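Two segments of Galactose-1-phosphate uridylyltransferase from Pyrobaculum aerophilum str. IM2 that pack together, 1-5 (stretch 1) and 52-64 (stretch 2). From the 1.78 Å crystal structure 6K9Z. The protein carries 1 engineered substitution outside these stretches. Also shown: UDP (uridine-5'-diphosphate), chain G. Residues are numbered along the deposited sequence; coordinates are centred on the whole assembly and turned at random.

Stretch 1, residues 1-5: MEIRK
Stretch 2 (52-64) YPVVTENPPEPTA

Residues 2-5 of stretch 1 form a β-strand, with phi/psi of -164/172 at E2, -105/111 at I3, -91/156 at R4 and -121/131 at K5. Stretch 2 has no regular helix or strand. V54 (-69/-32) and E57 (-63/-33) make compact turns, V55 and T56 are extended between them (-132/148 and -141/162), and from P59 to T63 the chain stays open, with phi between -58 and -73 and psi between 119 and 173. P59, P60 and P62 suit this path because their rings fix phi near these values; all are C-gamma endo. The register is set by E2 and P62, whose CA atoms lie 5.0 Å apart; P60 to A64 runs in roughly the same sense as M1 to K5. The contact buries 446 Å².

No direct backbone-to-backbone hydrogen bond joins the stretches; two waters do that work. Water 1 donates to M1 O and to P60 O, 2.7 Å from each, while water 2 accepts from M1 N at 3.0 Å and donates to E61 O at 2.9 Å.

The direct polar link is E2 with T63, whose CA-to-CB bonds each point toward the other stretch. E2 (chi1 67°, p; chi2 -98°, between wells; chi3 -30°) brings OE1 to T63, which donates twice to it: T63 N to E2 OE1 is 2.9 Å at 164°, and T63 OG1 (chi1 -44°, m) to E2 OE1 is a very short 2.5 Å. The other carboxylate oxygen serves R4 (m, t, t along chi1 to chi3). R4 NE to E2 OE2, 2.9 Å, is a salt bridge, and R4 NH2 also donates to E2 OE2 at 3.1 Å. The buried carboxylate is thus paired with a cation in its own strand while it grips the other stretch.

E2 CB packs on P62 CB at 3.5 Å. M1 has the largest covered area, 137 Å². Its CA-to-CB bond points sideways, but the all-t side chain (176°, -152°, -160°) reaches into stretch 2. M1 SD lies 3.8 Å from P60 CD, and M1 CE stands 3.3 Å from V54 O, 3.5 Å from P53 O and 3.4 Å from T56 OG1. A long, unbranched side chain suits this reach; its methyl offers V54 O no hydrogen bond, and that buried carbonyl lacks a partner in the model. I3 (m, t) completes the apolar contact, with I3 CD1 4.2 Å from V55 CG1 (V55 chi1 -79°, m).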

# COMPACT_ATOMS: atom_id res chain seq x y z
N MET A 1 16.02 17.59 -1.45
CA MET A 1 14.95 17.02 -2.32
C MET A 1 15.57 16.03 -3.30
O MET A 1 16.44 16.44 -4.09
CB MET A 1 14.24 18.12 -3.11
CG MET A 1 13.21 17.59 -4.07
SD MET A 1 13.01 18.69 -5.49
CE MET A 1 11.40 18.19 -6.09
N GLU A 2 15.16 14.76 -3.23
CA GLU A 2 15.73 13.71 -4.11
C GLU A 2 14.84 12.47 -4.12
O GLU A 2 13.87 12.41 -3.35
CB GLU A 2 17.12 13.31 -3.62
CG GLU A 2 17.09 12.60 -2.28
CD GLU A 2 17.38 13.49 -1.09
OE1 GLU A 2 18.14 14.46 -1.26
OE2 GLU A 2 16.86 13.21 -0.00
N ILE A 3 15.16 11.52 -5.00
CA ILE A 3 14.42 10.22 -5.01
C ILE A 3 15.34 9.17 -4.37
O ILE A 3 16.39 8.87 -4.97
CB ILE A 3 14.00 9.82 -6.44
CG1 ILE A 3 13.03 10.84 -7.05
CG2 ILE A 3 13.40 8.42 -6.44
CD1 ILE A 3 12.57 10.50 -8.44
N ARG A 4 14.97 8.69 -3.18
CA ARG A 4 15.76 7.63 -2.52
C ARG A 4 15.22 6.26 -2.92
O ARG A 4 14.05 6.14 -3.30
CB ARG A 4 15.76 7.86 -1.00
CG ARG A 4 16.22 9.24 -0.57
CD ARG A 4 16.36 9.32 0.92
NE ARG A 4 16.80 10.61 1.33
CZ ARG A 4 17.17 10.94 2.55
NH1 ARG A 4 17.19 10.03 3.52
NH2 ARG A 4 17.54 12.17 2.81
N LYS A 5 16.07 5.23 -2.85
CA LYS A 5 15.66 3.87 -3.22
C LYS A 5 15.84 2.94 -2.03
O LYS A 5 16.87 2.98 -1.37
CB LYS A 5 16.41 3.41 -4.46
CG LYS A 5 16.01 2.07 -4.99
CD LYS A 5 16.73 1.83 -6.28
CE LYS A 5 16.67 0.40 -6.73
NZ LYS A 5 17.22 0.30 -8.09
N TYR A 52 3.34 22.17 -4.68
CA TYR A 52 4.39 21.44 -3.92
C TYR A 52 4.79 20.23 -4.76
O TYR A 52 4.25 19.14 -4.54
CB TYR A 52 3.85 21.04 -2.55
CG TYR A 52 3.18 22.17 -1.82
CD1 TYR A 52 3.93 23.15 -1.19
CD2 TYR A 52 1.80 22.27 -1.77
CE1 TYR A 52 3.32 24.20 -0.52
CE2 TYR A 52 1.18 23.32 -1.11
CZ TYR A 52 1.94 24.29 -0.49
OH TYR A 52 1.34 25.32 0.17
N PRO A 53 5.73 20.43 -5.69
CA PRO A 53 6.09 19.37 -6.61
C PRO A 53 7.08 18.36 -6.04
O PRO A 53 8.06 18.75 -5.42
CB PRO A 53 6.71 20.11 -7.79
CG PRO A 53 7.28 21.37 -7.19
CD PRO A 53 6.38 21.70 -6.01
N VAL A 54 6.72 17.07 -6.15
CA VAL A 54 7.57 15.92 -5.71
C VAL A 54 8.77 15.83 -6.65
O VAL A 54 9.83 15.33 -6.22
CB VAL A 54 6.77 14.61 -5.63
CG1 VAL A 54 5.82 14.62 -4.44
CG2 VAL A 54 6.02 14.31 -6.91
N VAL A 55 8.57 16.21 -7.92
CA VAL A 55 9.64 16.23 -8.95
C VAL A 55 9.59 17.59 -9.66
O VAL A 55 8.50 18.16 -9.77
CB VAL A 55 9.49 15.06 -9.95
CG1 VAL A 55 10.00 13.75 -9.37
CG2 VAL A 55 8.05 14.91 -10.42
N THR A 56 10.75 18.09 -10.11
CA THR A 56 10.82 19.39 -10.82
C THR A 56 11.83 19.32 -11.97
O THR A 56 12.65 18.39 -11.99
CB THR A 56 11.19 20.56 -9.90
OG1 THR A 56 11.98 20.10 -8.80
CG2 THR A 56 9.99 21.32 -9.39
N GLU A 57 11.72 20.27 -12.90
CA GLU A 57 12.62 20.37 -14.07
C GLU A 57 14.06 20.61 -13.60
O GLU A 57 14.98 20.16 -14.29
CB GLU A 57 12.16 21.49 -15.00
CG GLU A 57 13.01 21.63 -16.25
CD GLU A 57 12.68 20.64 -17.35
OE1 GLU A 57 11.81 19.78 -17.13
OE2 GLU A 57 13.30 20.73 -18.43
N ASN A 58 14.24 21.33 -12.49
CA ASN A 58 15.61 21.66 -12.02
C ASN A 58 15.81 21.22 -10.57
O ASN A 58 15.89 22.10 -9.69
CB ASN A 58 15.86 23.17 -12.17
CG ASN A 58 17.20 23.60 -11.62
OD1 ASN A 58 18.20 22.91 -11.82
ND2 ASN A 58 17.23 24.73 -10.94
N PRO A 59 15.89 19.91 -10.34
CA PRO A 59 16.09 19.37 -8.99
C PRO A 59 17.52 19.60 -8.50
O PRO A 59 18.42 19.61 -9.32
CB PRO A 59 15.87 17.87 -9.20
CG PRO A 59 16.52 17.62 -10.53
CD PRO A 59 16.21 18.87 -11.32
N PRO A 60 17.70 19.77 -7.19
CA PRO A 60 19.03 19.95 -6.64
C PRO A 60 19.85 18.64 -6.68
O PRO A 60 19.32 17.55 -6.98
CB PRO A 60 18.78 20.42 -5.21
CG PRO A 60 17.48 19.73 -4.88
CD PRO A 60 16.66 19.71 -6.15
N GLU A 61 21.13 18.79 -6.33
CA GLU A 61 22.03 17.63 -6.12
C GLU A 61 21.41 16.75 -5.03
O GLU A 61 21.02 17.22 -3.96
CB GLU A 61 23.45 18.11 -5.81
CG GLU A 61 24.40 16.98 -5.42
CD GLU A 61 25.83 17.43 -5.16
OE1 GLU A 61 26.32 18.31 -5.91
OE2 GLU A 61 26.46 16.89 -4.21
N PRO A 62 21.22 15.44 -5.29
CA PRO A 62 20.65 14.56 -4.26
C PRO A 62 21.56 14.29 -3.06
O PRO A 62 22.77 14.32 -3.19
CB PRO A 62 20.28 13.29 -5.04
CG PRO A 62 21.08 13.31 -6.31
CD PRO A 62 21.43 14.76 -6.58
N THR A 63 20.95 14.10 -1.89
CA THR A 63 21.63 13.67 -0.63
C THR A 63 22.23 12.28 -0.84
O THR A 63 21.43 11.37 -1.01
CB THR A 63 20.65 13.68 0.55
OG1 THR A 63 19.88 14.89 0.47
CG2 THR A 63 21.33 13.58 1.90
N ALA A 64 23.55 12.15 -0.71
CA ALA A 64 24.23 10.86 -0.96
C ALA A 64 24.71 10.20 0.35
O ALA A 64 25.30 10.90 1.19
CB ALA A 64 25.38 11.08 -1.91
N1 UDP G . -2.27 21.53 -4.68
C2 UDP G . -1.75 22.56 -5.49
N3 UDP G . -1.93 23.83 -5.17
C4 UDP G . -2.56 24.14 -4.06
C5 UDP G . -3.06 23.18 -3.22
C6 UDP G . -2.88 21.86 -3.57
O2 UDP G . -1.17 22.35 -6.52
O4 UDP G . -2.73 25.31 -3.77
C1' UDP G . -2.07 20.12 -4.94
C2' UDP G . -1.24 19.71 -3.72
O2' UDP G . 0.06 20.23 -3.58
C3' UDP G . -1.24 18.22 -3.79
C4' UDP G . -2.60 17.94 -4.27
O4' UDP G . -3.12 19.20 -4.72
O3' UDP G . -0.28 17.67 -4.63
C5' UDP G . -3.11 17.33 -2.98
O5' UDP G . -2.41 16.11 -2.64
PA UDP G . -0.92 15.77 -2.02
O1A UDP G . -0.45 16.79 -1.00
O2A UDP G . -1.13 14.48 -1.30
O3A UDP G . 0.06 15.61 -3.31
PB UDP G . 1.60 15.60 -3.53
O1B UDP G . 1.91 16.90 -3.11
O2B UDP G . 1.87 15.32 -4.95
O3B UDP G . 2.16 14.65 -2.65
O HOH W 1 17.21 15.90 -6.66
O HOH W 2 18.93 17.89 -2.09